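Local coordinates for protein alpha-1,3-glucanase (Paenibacillus glycanilyticus, PDB 6K0P) that hydrolyses alpha-1,3-glucan as a glycoside hydrolase of family 87, with a catalytic domain that binds the alpha-1,3-linked disaccharide nigerose at several sites, at residues Ile221-Leu227 / Asp254-Ser260; Pro247-Thr253 / Gly275-Val281; Pro284-Gly290 / Phe306-Trp311; Thr328-Asn334 / Thr352-Ala358. The protein carries 1 engineered substitution. The contacts are given in a common frame with arbitrary orientation. Where two conformers were deposited one is given. Residue numbers count along the deposited sequence, not the author numbering.

Interaction 1 of 4, residues Ile221-Leu227 / Asp254-Ser260; sequences INSKIFL and DVGFNIS
Strands 224-227 and 256-259 run parallel in register, as successive rungs of a right-handed beta-helix. Their axes approach to 4.3 Å at 31°. The bridges run from K224 with G256 to L227 with I259. D254 OD1 lies 4.2 Å from K224 NZ, too far for a salt bridge, and accepts from G285 N. V255 CG2 packs on I221 CD1 at 3.9 Å. G256 N donates to S223 O (3.1 Å), and I225 N to G256 O (2.7 Å). G256 has phi 135°, psi -140°, which calls for glycine. F257 O accepts from K224 NZ (3.1 Å), and the F257 ring (chi1 m) meets I225 and L227. N258 N donates to I225 O (2.9 Å), and N258 O accepts from L227 N (2.9 Å). N258 CB sits 3.8 Å over the F226 ring centroid, a CH-pi contact. S260 N donates to L227 O (2.9 Å). K224 NZ also bonds K286 O and forms a salt bridge with D289. Helix 196-204 packs on I225 and L227, while strand 286-289 pairs with 256-259.

Interaction 2 of 4, residues Pro247-Thr253 / Gly275-Val281; sequences PQSQSNT and GNYINRV. With GLC (alpha-D-glucopyranose), chain B; GLC (alpha-D-glucopyranose), chain D; SO4 (sulfate ion), chain H.
Two asparagines, N276 and N252, supply most of the hydrogen bonds that join these loops. Neither segment is a regular strand. They are corresponding loops of successive coils of the beta-helix, each leading from one strand to the next. N276 points at the neighbouring loop with chi1 p (65°). Its ND2 donates to P247 O (2.8 Å) and to T253 OG1 (2.8 Å). Its OD1 accepts from T253 N (2.9 Å), and its backbone O accepts from N252 N (3.0 Å). P247 to Q250 form a type I beta turn, closed by Q250 N to P247 O at 3.1 Å. N252 answers from the other loop. Its backbone has positive phi and psi (61°, 43°), and chi1 is m. N252 OD1 accepts from I278 N (2.8 Å), while N252 ND2 donates to N279 OD1 (3.0 Å), which N124 also binds. N252 CA lies 3.6 Å from the centroid of the Y277 ring, over its face, a CH-pi contact. Three waters bridge the loops; one donates to both Q250 O and N276 O. The pair sits between two sugar sites. Q248 NE2 donates to G275 O (3.0 Å), and Q248 OE1 lies 3.0 Å from O4 of the chain D glucose. The extended R280 is held by D282 and D354, and its NH2 donates to O5 of the chain B glucose at 3.1 Å.

Interaction 3 of 4, residues Pro284-Gly290 / Phe306-Trp311; sequences PGKFIDG and FVCLYW. With GLC (alpha-D-glucopyranose), chain B; GLC (alpha-D-glucopyranose), chain C.
F287 lays its CB over the face of the F306 ring, 3.9 Å from the centroid, and the two rings meet obliquely with centroids 5.2 Å apart. These are neighbouring parallel coils of the beta-helix, and both segments turn a corner here, at F287-I288 and at L309. The register is G285 to V307, K286 to C308 and F287 to L309. G285 O accepts from V307 N (2.8 Å) and C308 N (3.3 Å). F287 N donates to C308 O (3.0 Å), and I288 N to L309 O (3.1 Å). G285 has phi 109°, psi 7°; a CB there would clash with V307 CG2. Inside the coil, F287 CD2 (3.8 Å) and I288 CD1 (4.1 Å) pack on L309 CD1, with chi1 t and m. Strand 297-304 adds V298, I301 and V303 around them. Y310 OH donates to G290 O (2.7 Å). Outside the coil lies a sugar pocket. K286 NZ stands 5.0 Å from the centroid of the W311 five-membered ring, a cation-pi contact. K286 NZ also donates to G283 O. W311 NE1 comes within 3.3 Å of O5 of the chain C glucose. K286 NZ donates to O4 of the chain B glucose at 2.9 Å.

Interaction 4 of 4, residues Thr328-Asn334 / Thr352-Ala358; sequences TFAAGIN and TGDDSFA. Engineered in segment 328-334: A331 (natural residue Asp).
Backbone hydrogen bonds carry most of this contact. G353 N donates to A330 O (3.0 Å), with a weak bond from D354 N to the same oxygen (3.3 Å). G332 N then donates to D355 O (3.2 Å), I333 N to S356 O (3.0 Å) and A358 N to I333 O (2.9 Å). The last two lie where strands 333-336 and 357-360 begin, with I333 paired to F357 and N334 to A358, parallel. Such stacked parallel strands belong to successive coils of the beta-helix. Side-chain hydroxyls brace each loop: T328 OG1 donates to A330 O (2.9 Å) and T352 OG1 to D354 O (2.8 Å). Apolar packing sets I333 CD1 4.2 Å from F357 CE1, at the ring edge. A CB on G332 would clash with S356 O, and one on G353 with F329 O. Engineered A331, aspartate in nature, has its CA 3.1 Å from D355 O. D354 forms a salt bridge with R280, while D355 accepts from Y392 OH and A387 N. A330 touches a bound glucose.

From the N terminus, the chain enters interaction 1 at 221-227, passes 247-253 of interaction 2, and returns at 254-260 to close a coil. Interaction 2 closes only at 275-281, so these two cross. Interactions 3 and 4 follow in series, each closing a later coil. Strands 256-259 and 286-289 are neighbours, and K224 bonds K286 and D289, so interaction 1 leads into interaction 3. Strands 308-313 and 333-336 carry the same sheet on to interaction 4. Interaction 2 lies in the loops at the strand entrances. Its R280 reaches D354 of interaction 4 and shares the chain B glucose with interaction 3.

Interaction 1 of 4, residues Ile221-Leu227 / Asp254-Ser260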
# COMPACT_ATOMS: atom_id res chain seq x y z
N ILE A 221 -17.83 2.93 15.99
CA ILE A 221 -18.52 3.13 14.72
C ILE A 221 -19.12 1.78 14.34
O ILE A 221 -18.43 0.87 13.88
CB ILE A 221 -17.61 3.73 13.63
CG1 ILE A 221 -16.27 3.00 13.52
CG2 ILE A 221 -17.36 5.21 13.93
CD1 ILE A 221 -15.48 3.42 12.28
N ASN A 222 -20.43 1.64 14.58
CA ASN A 222 -21.11 0.39 14.27
C ASN A 222 -22.05 0.53 13.09
O ASN A 222 -22.92 -0.32 12.88
CB ASN A 222 -21.84 -0.18 15.50
CG ASN A 222 -22.95 0.72 16.00
OD1 ASN A 222 -23.36 1.66 15.32
ND2 ASN A 222 -23.43 0.44 17.20
N SER A 223 -21.89 1.58 12.30
CA SER A 223 -22.76 1.84 11.18
C SER A 223 -21.99 2.67 10.16
O SER A 223 -20.89 3.16 10.44
CB SER A 223 -23.99 2.62 11.62
OG SER A 223 -23.59 3.92 12.07
N LYS A 224 -22.59 2.82 8.99
CA LYS A 224 -22.16 3.84 8.04
C LYS A 224 -22.77 5.17 8.45
O LYS A 224 -23.99 5.29 8.59
CB LYS A 224 -22.58 3.43 6.63
CG LYS A 224 -21.55 2.59 5.94
CD LYS A 224 -20.38 3.47 5.49
CE LYS A 224 -19.14 2.63 5.29
NZ LYS A 224 -18.13 3.42 4.55
N ILE A 225 -21.92 6.15 8.68
CA ILE A 225 -22.33 7.47 9.16
C ILE A 225 -22.45 8.39 7.96
O ILE A 225 -21.46 8.67 7.27
CB ILE A 225 -21.34 8.00 10.20
CG1 ILE A 225 -21.39 7.12 11.45
CG2 ILE A 225 -21.68 9.42 10.57
CD1 ILE A 225 -20.20 7.29 12.38
N PHE A 226 -23.67 8.86 7.70
CA PHE A 226 -23.95 9.63 6.49
C PHE A 226 -23.74 11.12 6.72
O PHE A 226 -24.20 11.68 7.73
CB PHE A 226 -25.36 9.33 5.97
CG PHE A 226 -25.43 8.04 5.22
CD1 PHE A 226 -25.58 6.85 5.91
CD2 PHE A 226 -25.26 8.01 3.85
CE1 PHE A 226 -25.60 5.64 5.23
CE2 PHE A 226 -25.29 6.82 3.16
CZ PHE A 226 -25.45 5.62 3.85
N LEU A 227 -23.03 11.75 5.79
CA LEU A 227 -22.80 13.18 5.80
C LEU A 227 -23.67 13.77 4.71
O LEU A 227 -23.58 13.36 3.54
CB LEU A 227 -21.33 13.52 5.56
CG LEU A 227 -20.32 12.86 6.51
CD1 LEU A 227 -18.94 13.51 6.34
CD2 LEU A 227 -20.79 12.96 7.94
N ASP A 254 -19.47 -3.28 7.75
CA ASP A 254 -19.28 -2.16 6.83
C ASP A 254 -19.63 -0.89 7.59
O ASP A 254 -20.80 -0.54 7.74
CB ASP A 254 -20.20 -2.35 5.63
CG ASP A 254 -19.94 -1.37 4.50
OD1 ASP A 254 -18.86 -0.74 4.44
OD2 ASP A 254 -20.85 -1.23 3.63
N VAL A 255 -18.61 -0.21 8.12
CA VAL A 255 -18.80 0.95 8.97
C VAL A 255 -17.86 2.05 8.50
O VAL A 255 -16.92 1.81 7.74
CB VAL A 255 -18.57 0.62 10.47
CG1 VAL A 255 -19.54 -0.48 10.91
CG2 VAL A 255 -17.12 0.20 10.71
N GLY A 256 -18.15 3.27 8.94
CA GLY A 256 -17.34 4.40 8.54
C GLY A 256 -18.21 5.57 8.13
O GLY A 256 -19.23 5.82 8.77
N PHE A 257 -17.82 6.27 7.08
CA PHE A 257 -18.56 7.43 6.60
C PHE A 257 -19.03 7.21 5.17
O PHE A 257 -18.41 6.48 4.39
CB PHE A 257 -17.71 8.71 6.66
CG PHE A 257 -17.36 9.12 8.06
CD1 PHE A 257 -18.29 9.76 8.86
CD2 PHE A 257 -16.10 8.83 8.58
CE1 PHE A 257 -17.97 10.11 10.16
CE2 PHE A 257 -15.78 9.19 9.86
CZ PHE A 257 -16.71 9.83 10.66
N ASN A 258 -20.16 7.83 4.84
CA ASN A 258 -20.67 7.84 3.48
C ASN A 258 -21.11 9.27 3.19
O ASN A 258 -22.00 9.79 3.86
CB ASN A 258 -21.83 6.85 3.32
CG ASN A 258 -22.28 6.69 1.87
OD1 ASN A 258 -22.33 7.67 1.12
ND2 ASN A 258 -22.64 5.47 1.48
N ILE A 259 -20.45 9.90 2.22
CA ILE A 259 -20.59 11.33 1.96
C ILE A 259 -21.56 11.51 0.79
O ILE A 259 -21.22 11.19 -0.36
CB ILE A 259 -19.23 11.97 1.66
CG1 ILE A 259 -18.22 11.62 2.76
CG2 ILE A 259 -19.39 13.49 1.50
CD1 ILE A 259 -16.83 12.20 2.54
N SER A 260 -22.76 12.00 1.08
CA SER A 260 -23.74 12.31 0.05
C SER A 260 -23.37 13.60 -0.67
O SER A 260 -22.57 14.40 -0.20
CB SER A 260 -25.13 12.44 0.68
OG SER A 260 -25.49 11.24 1.34

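Interaction 2 of 4, residues Pro247-Thr253 / Gly275-Val281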
# COMPACT_ATOMS: atom_id res chain seq x y z
N PRO A 247 -16.96 -2.52 15.94
CA PRO A 247 -17.14 -3.46 17.06
C PRO A 247 -16.23 -4.67 16.91
O PRO A 247 -16.38 -5.45 15.97
CB PRO A 247 -18.62 -3.86 16.95
CG PRO A 247 -19.26 -2.69 16.26
CD PRO A 247 -18.23 -2.21 15.26
N GLN A 248 -15.27 -4.82 17.82
CA GLN A 248 -14.21 -5.80 17.62
C GLN A 248 -14.65 -7.22 17.92
O GLN A 248 -13.93 -8.16 17.53
CB GLN A 248 -12.96 -5.40 18.41
CG GLN A 248 -12.29 -4.14 17.87
CD GLN A 248 -11.78 -4.34 16.45
OE1 GLN A 248 -11.17 -5.36 16.15
NE2 GLN A 248 -12.02 -3.37 15.59
N SER A 249 -15.79 -7.41 18.57
CA SER A 249 -16.35 -8.75 18.72
C SER A 249 -17.17 -9.18 17.51
O SER A 249 -17.63 -10.33 17.47
CB SER A 249 -17.20 -8.83 20.00
OG SER A 249 -18.33 -7.99 19.90
N GLN A 250 -17.36 -8.30 16.54
CA GLN A 250 -17.93 -8.64 15.25
C GLN A 250 -16.81 -8.70 14.21
O GLN A 250 -15.69 -8.26 14.45
CB GLN A 250 -18.98 -7.59 14.84
CG GLN A 250 -20.16 -7.52 15.80
CD GLN A 250 -21.01 -6.27 15.61
OE1 GLN A 250 -20.98 -5.63 14.55
NE2 GLN A 250 -21.77 -5.92 16.63
N SER A 251 -17.13 -9.26 13.04
CA SER A 251 -16.16 -9.32 11.96
C SER A 251 -16.79 -8.81 10.67
O SER A 251 -17.96 -9.07 10.37
CB SER A 251 -15.60 -10.73 11.76
OG SER A 251 -16.59 -11.60 11.23
N ASN A 252 -15.99 -8.05 9.91
CA ASN A 252 -16.34 -7.62 8.56
C ASN A 252 -17.60 -6.76 8.52
O ASN A 252 -18.44 -6.93 7.64
CB ASN A 252 -16.51 -8.82 7.61
CG ASN A 252 -15.30 -9.74 7.59
OD1 ASN A 252 -14.20 -9.35 7.96
ND2 ASN A 252 -15.52 -10.97 7.15
N THR A 253 -17.74 -5.81 9.45
CA THR A 253 -18.87 -4.89 9.48
C THR A 253 -18.55 -3.66 8.64
O THR A 253 -17.49 -3.06 8.81
CB THR A 253 -19.16 -4.44 10.92
OG1 THR A 253 -18.95 -5.52 11.84
CG2 THR A 253 -20.60 -3.95 11.04
N GLY A 275 -10.88 -0.85 11.78
CA GLY A 275 -11.94 -1.70 11.30
C GLY A 275 -11.89 -3.07 11.94
O GLY A 275 -11.00 -3.41 12.72
N ASN A 276 -12.89 -3.88 11.60
CA ASN A 276 -12.95 -5.24 12.11
C ASN A 276 -12.97 -6.28 11.00
O ASN A 276 -13.37 -7.43 11.22
CB ASN A 276 -14.13 -5.42 13.07
CG ASN A 276 -15.47 -5.25 12.38
OD1 ASN A 276 -15.53 -5.10 11.16
ND2 ASN A 276 -16.55 -5.26 13.17
N TYR A 277 -12.54 -5.91 9.79
CA TYR A 277 -12.41 -6.90 8.73
C TYR A 277 -11.27 -7.84 9.05
O TYR A 277 -10.20 -7.42 9.51
CB TYR A 277 -12.21 -6.23 7.36
CG TYR A 277 -13.52 -5.76 6.78
CD1 TYR A 277 -14.06 -4.53 7.14
CD2 TYR A 277 -14.26 -6.57 5.92
CE1 TYR A 277 -15.28 -4.10 6.63
CE2 TYR A 277 -15.49 -6.15 5.41
CZ TYR A 277 -15.99 -4.91 5.78
OH TYR A 277 -17.21 -4.46 5.31
N ILE A 278 -11.52 -9.13 8.84
CA ILE A 278 -10.50 -10.17 8.95
C ILE A 278 -10.26 -10.87 7.63
O ILE A 278 -9.43 -11.78 7.56
CB ILE A 278 -10.81 -11.17 10.07
CG1 ILE A 278 -12.17 -11.83 9.82
CG2 ILE A 278 -10.78 -10.46 11.42
CD1 ILE A 278 -12.47 -12.98 10.78
N ASN A 279 -10.97 -10.48 6.58
CA ASN A 279 -10.73 -10.96 5.24
C ASN A 279 -11.36 -9.97 4.27
O ASN A 279 -12.12 -9.08 4.67
CB ASN A 279 -11.28 -12.39 5.02
CG ASN A 279 -12.77 -12.48 5.30
OD1 ASN A 279 -13.18 -12.75 6.43
ND2 ASN A 279 -13.58 -12.25 4.27
N ARG A 280 -11.05 -10.15 3.00
CA ARG A 280 -11.58 -9.30 1.95
C ARG A 280 -13.02 -9.68 1.65
O ARG A 280 -13.37 -10.86 1.62
CB ARG A 280 -10.73 -9.47 0.69
CG ARG A 280 -11.15 -8.63 -0.49
CD ARG A 280 -10.13 -8.79 -1.62
NE ARG A 280 -10.54 -8.05 -2.80
CZ ARG A 280 -9.72 -7.75 -3.81
NH1 ARG A 280 -8.45 -8.11 -3.76
NH2 ARG A 280 -10.17 -7.06 -4.85
N VAL A 281 -13.85 -8.66 1.43
CA VAL A 281 -15.21 -8.80 0.92
C VAL A 281 -15.38 -7.75 -0.17
O VAL A 281 -15.02 -6.59 0.04
CB VAL A 281 -16.25 -8.60 2.04
CG1 VAL A 281 -17.67 -8.87 1.51
CG2 VAL A 281 -15.95 -9.49 3.24
C1 GLC B . -13.15 -5.80 -6.72
C2 GLC B . -14.52 -5.22 -7.03
C3 GLC B . -14.58 -3.79 -6.54
C4 GLC B . -14.20 -3.72 -5.07
C5 GLC B . -12.82 -4.29 -4.88
C6 GLC B . -12.42 -4.41 -3.42
O1 GLC B . -12.26 -5.13 -7.54
O2 GLC B . -14.72 -5.33 -8.45
O3 GLC B . -15.93 -3.38 -6.59
O4 GLC B . -14.19 -2.39 -4.60
O5 GLC B . -12.80 -5.59 -5.38
O6 GLC B . -13.32 -5.12 -2.61
C1 GLC D . -6.00 -4.87 20.82
C2 GLC D . -5.60 -5.96 19.84
C3 GLC D . -6.49 -5.99 18.61
C4 GLC D . -7.93 -6.10 19.09
C5 GLC D . -8.22 -5.01 20.11
C6 GLC D . -9.67 -5.15 20.56
O2 GLC D . -4.23 -5.85 19.52
O3 GLC D . -6.20 -7.16 17.91
O4 GLC D . -8.86 -5.96 18.04
O5 GLC D . -7.32 -5.08 21.21
O6 GLC D . -9.84 -6.34 21.31
S SO4 H . -19.92 -11.51 13.48
O1 SO4 H . -19.06 -12.33 12.64
O2 SO4 H . -19.94 -10.14 12.99
O3 SO4 H . -21.28 -12.09 13.43
O4 SO4 H . -19.45 -11.56 14.87
O HOH W 1 -13.05 -8.74 13.79
O HOH W 2 -19.02 -6.47 5.09
O HOH W 3 -14.79 -2.51 9.82

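Interaction 3 of 4, residues Pro284-Gly290 / Phe306-Trp311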
# COMPACT_ATOMS: atom_id res chain seq x y z
N PRO A 284 -18.98 -4.17 0.12
CA PRO A 284 -18.82 -3.37 1.34
C PRO A 284 -17.35 -3.27 1.72
O PRO A 284 -16.48 -3.91 1.13
CB PRO A 284 -19.58 -4.21 2.38
CG PRO A 284 -19.40 -5.62 1.92
CD PRO A 284 -19.49 -5.53 0.41
N GLY A 285 -17.07 -2.43 2.71
CA GLY A 285 -15.78 -2.45 3.36
C GLY A 285 -14.86 -1.27 3.11
O GLY A 285 -13.70 -1.31 3.54
N LYS A 286 -15.33 -0.22 2.43
CA LYS A 286 -14.52 0.98 2.29
C LYS A 286 -14.80 1.89 3.47
O LYS A 286 -15.97 2.12 3.81
CB LYS A 286 -14.84 1.70 0.98
CG LYS A 286 -14.42 0.92 -0.26
CD LYS A 286 -15.55 0.07 -0.83
CE LYS A 286 -15.10 -0.56 -2.14
NZ LYS A 286 -16.20 -1.35 -2.78
N PHE A 287 -13.74 2.37 4.13
CA PHE A 287 -13.96 3.22 5.30
C PHE A 287 -14.78 4.46 4.93
O PHE A 287 -15.70 4.84 5.66
CB PHE A 287 -12.64 3.63 5.95
CG PHE A 287 -12.79 4.69 7.01
CD1 PHE A 287 -13.59 4.47 8.13
CD2 PHE A 287 -12.15 5.91 6.88
CE1 PHE A 287 -13.74 5.45 9.09
CE2 PHE A 287 -12.29 6.90 7.85
CZ PHE A 287 -13.09 6.67 8.95
N ILE A 288 -14.46 5.09 3.80
CA ILE A 288 -15.21 6.23 3.30
C ILE A 288 -15.84 5.82 1.97
O ILE A 288 -15.12 5.40 1.05
CB ILE A 288 -14.32 7.47 3.12
CG1 ILE A 288 -13.82 7.97 4.47
CG2 ILE A 288 -15.10 8.58 2.39
CD1 ILE A 288 -12.63 8.92 4.36
N ASP A 289 -17.16 5.94 1.88
CA ASP A 289 -17.87 5.90 0.61
C ASP A 289 -18.19 7.33 0.20
O ASP A 289 -18.54 8.17 1.04
CB ASP A 289 -19.19 5.13 0.76
CG ASP A 289 -18.98 3.69 1.16
OD1 ASP A 289 -18.28 2.97 0.42
OD2 ASP A 289 -19.52 3.28 2.20
N GLY A 290 -18.06 7.60 -1.09
CA GLY A 290 -18.38 8.92 -1.58
C GLY A 290 -18.48 8.92 -3.08
O GLY A 290 -17.67 9.54 -3.77
N PHE A 306 -9.87 -2.30 7.12
CA PHE A 306 -10.97 -2.18 6.17
C PHE A 306 -10.57 -2.88 4.88
O PHE A 306 -9.42 -3.29 4.71
CB PHE A 306 -11.32 -0.70 5.93
CG PHE A 306 -11.98 -0.05 7.11
CD1 PHE A 306 -11.22 0.52 8.12
CD2 PHE A 306 -13.36 -0.05 7.24
CE1 PHE A 306 -11.82 1.11 9.23
CE2 PHE A 306 -13.97 0.53 8.34
CZ PHE A 306 -13.20 1.11 9.34
N VAL A 307 -11.54 -3.01 3.97
CA VAL A 307 -11.20 -3.51 2.64
C VAL A 307 -10.40 -2.45 1.88
O VAL A 307 -9.33 -2.74 1.33
CB VAL A 307 -12.47 -3.97 1.90
CG1 VAL A 307 -12.10 -4.50 0.51
CG2 VAL A 307 -13.16 -5.07 2.70
N CYS A 308 -10.87 -1.20 1.91
CA CYS A 308 -10.14 -0.08 1.32
C CYS A 308 -10.33 1.15 2.19
O CYS A 308 -11.27 1.22 2.99
CB CYS A 308 -10.68 0.32 -0.06
SG CYS A 308 -10.93 -1.02 -1.23
N LEU A 309 -9.45 2.14 1.99
CA LEU A 309 -9.75 3.48 2.49
C LEU A 309 -10.84 4.13 1.65
O LEU A 309 -11.86 4.58 2.18
CB LEU A 309 -8.50 4.37 2.53
CG LEU A 309 -8.79 5.87 2.78
CD1 LEU A 309 -9.63 6.09 4.05
CD2 LEU A 309 -7.49 6.69 2.86
N TYR A 310 -10.66 4.16 0.33
CA TYR A 310 -11.58 4.88 -0.54
C TYR A 310 -11.50 4.32 -1.95
O TYR A 310 -10.40 4.02 -2.44
CB TYR A 310 -11.27 6.38 -0.56
CG TYR A 310 -12.26 7.16 -1.39
CD1 TYR A 310 -13.57 7.34 -0.96
CD2 TYR A 310 -11.90 7.69 -2.62
CE1 TYR A 310 -14.49 8.03 -1.73
CE2 TYR A 310 -12.81 8.40 -3.38
CZ TYR A 310 -14.11 8.56 -2.94
OH TYR A 310 -15.02 9.24 -3.72
N TRP A 311 -12.66 4.20 -2.60
CA TRP A 311 -12.80 3.68 -3.96
C TRP A 311 -13.68 4.69 -4.69
O TRP A 311 -14.91 4.60 -4.63
CB TRP A 311 -13.43 2.30 -3.93
CG TRP A 311 -13.51 1.61 -5.25
CD1 TRP A 311 -14.37 1.88 -6.28
CD2 TRP A 311 -12.71 0.51 -5.68
NE1 TRP A 311 -14.15 1.02 -7.33
CE2 TRP A 311 -13.13 0.17 -6.99
CE3 TRP A 311 -11.66 -0.22 -5.10
CZ2 TRP A 311 -12.55 -0.87 -7.72
CZ3 TRP A 311 -11.09 -1.26 -5.81
CH2 TRP A 311 -11.53 -1.57 -7.12
C1 GLC B . -13.15 -5.80 -6.72
C2 GLC B . -14.52 -5.22 -7.03
C3 GLC B . -14.58 -3.79 -6.54
C4 GLC B . -14.20 -3.72 -5.07
C5 GLC B . -12.82 -4.29 -4.88
C6 GLC B . -12.42 -4.41 -3.42
O1 GLC B . -12.26 -5.13 -7.54
O2 GLC B . -14.72 -5.33 -8.45
O3 GLC B . -15.93 -3.38 -6.59
O4 GLC B . -14.19 -2.39 -4.60
O5 GLC B . -12.80 -5.59 -5.38
O6 GLC B . -13.32 -5.12 -2.61
C1 GLC C . -16.11 -2.00 -7.08
C2 GLC C . -17.56 -1.58 -6.92
C3 GLC C . -18.40 -2.29 -7.99
C4 GLC C . -17.83 -2.00 -9.38
C5 GLC C . -16.34 -2.37 -9.41
C6 GLC C . -15.68 -2.09 -10.76
O2 GLC C . -18.01 -1.96 -5.63
O3 GLC C . -19.75 -1.89 -7.90
O4 GLC C . -18.54 -2.76 -10.34
O5 GLC C . -15.66 -1.66 -8.39
O6 GLC C . -15.83 -0.72 -11.11
O HOH W 4 -15.29 4.28 -1.37
O HOH W 5 -16.95 6.14 -3.21

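Interaction 4 of 4, residues Thr328-Asn334 / Thr352-Ala358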
# COMPACT_ATOMS: atom_id res chain seq x y z
N THR A 328 -4.87 -3.38 5.07
CA THR A 328 -6.20 -3.47 4.48
C THR A 328 -6.32 -4.77 3.68
O THR A 328 -5.33 -5.43 3.35
CB THR A 328 -6.51 -2.28 3.57
OG1 THR A 328 -5.59 -2.24 2.48
CG2 THR A 328 -6.42 -0.96 4.34
N PHE A 329 -7.56 -5.12 3.35
CA PHE A 329 -7.79 -6.39 2.69
C PHE A 329 -7.92 -6.30 1.18
O PHE A 329 -7.92 -7.34 0.51
CB PHE A 329 -8.95 -7.14 3.37
CG PHE A 329 -8.58 -7.59 4.75
CD1 PHE A 329 -7.94 -8.81 4.94
CD2 PHE A 329 -8.74 -6.75 5.84
CE1 PHE A 329 -7.53 -9.21 6.20
CE2 PHE A 329 -8.34 -7.14 7.11
CZ PHE A 329 -7.73 -8.38 7.28
N ALA A 330 -7.99 -5.09 0.64
CA ALA A 330 -7.86 -4.87 -0.79
C ALA A 330 -7.13 -3.55 -1.03
O ALA A 330 -6.26 -3.18 -0.23
CB ALA A 330 -9.23 -4.91 -1.49
N ALA A 331 -7.48 -2.84 -2.10
CA ALA A 331 -6.76 -1.64 -2.50
C ALA A 331 -6.80 -0.57 -1.41
O ALA A 331 -7.74 -0.49 -0.62
CB ALA A 331 -7.36 -1.07 -3.79
N GLY A 332 -5.77 0.27 -1.37
CA GLY A 332 -5.75 1.38 -0.41
C GLY A 332 -6.64 2.52 -0.86
O GLY A 332 -7.69 2.79 -0.26
N ILE A 333 -6.22 3.21 -1.92
CA ILE A 333 -7.03 4.24 -2.57
C ILE A 333 -7.09 3.90 -4.05
O ILE A 333 -6.04 3.70 -4.68
CB ILE A 333 -6.47 5.66 -2.40
CG1 ILE A 333 -6.45 6.08 -0.92
CG2 ILE A 333 -7.29 6.65 -3.22
CD1 ILE A 333 -5.78 7.43 -0.68
N ASN A 334 -8.30 3.84 -4.60
CA ASN A 334 -8.51 3.68 -6.03
C ASN A 334 -9.45 4.78 -6.46
O ASN A 334 -10.36 5.16 -5.71
CB ASN A 334 -9.13 2.31 -6.33
CG ASN A 334 -9.08 1.94 -7.82
OD1 ASN A 334 -8.53 2.67 -8.64
ND2 ASN A 334 -9.65 0.79 -8.15
N THR A 352 -1.34 -3.23 2.16
CA THR A 352 -2.62 -3.32 1.47
C THR A 352 -2.82 -4.72 0.90
O THR A 352 -1.88 -5.52 0.79
CB THR A 352 -2.76 -2.25 0.38
OG1 THR A 352 -1.81 -2.48 -0.67
CG2 THR A 352 -2.56 -0.84 0.95
N GLY A 353 -4.08 -5.03 0.55
CA GLY A 353 -4.43 -6.37 0.10
C GLY A 353 -4.69 -6.45 -1.40
O GLY A 353 -5.08 -7.50 -1.93
N ASP A 354 -4.50 -5.33 -2.08
CA ASP A 354 -4.53 -5.21 -3.53
C ASP A 354 -3.76 -3.92 -3.84
O ASP A 354 -3.08 -3.38 -2.96
CB ASP A 354 -5.97 -5.24 -4.05
CG ASP A 354 -6.09 -5.81 -5.45
OD1 ASP A 354 -5.53 -5.22 -6.41
OD2 ASP A 354 -6.77 -6.85 -5.61
N ASP A 355 -3.85 -3.43 -5.09
CA ASP A 355 -3.10 -2.25 -5.51
C ASP A 355 -3.16 -1.17 -4.43
O ASP A 355 -4.24 -0.75 -4.02
CB ASP A 355 -3.70 -1.67 -6.79
CG ASP A 355 -3.52 -2.57 -8.01
OD1 ASP A 355 -2.52 -3.30 -8.13
OD2 ASP A 355 -4.41 -2.49 -8.89
N SER A 356 -2.00 -0.71 -3.95
CA SER A 356 -2.04 0.23 -2.83
C SER A 356 -2.64 1.56 -3.25
O SER A 356 -3.56 2.07 -2.60
CB SER A 356 -0.65 0.45 -2.25
OG SER A 356 -0.11 -0.76 -1.73
N PHE A 357 -2.14 2.14 -4.35
CA PHE A 357 -2.67 3.37 -4.93
C PHE A 357 -2.94 3.07 -6.39
O PHE A 357 -2.04 2.64 -7.11
CB PHE A 357 -1.66 4.50 -4.81
CG PHE A 357 -1.34 4.88 -3.39
CD1 PHE A 357 -2.20 5.69 -2.66
CD2 PHE A 357 -0.18 4.42 -2.79
CE1 PHE A 357 -1.90 6.05 -1.34
CE2 PHE A 357 0.12 4.77 -1.47
CZ PHE A 357 -0.74 5.57 -0.75
N ALA A 358 -4.18 3.28 -6.82
CA ALA A 358 -4.59 2.88 -8.16
C ALA A 358 -5.45 3.95 -8.81
O ALA A 358 -6.12 4.74 -8.13
CB ALA A 358 -5.35 1.55 -8.15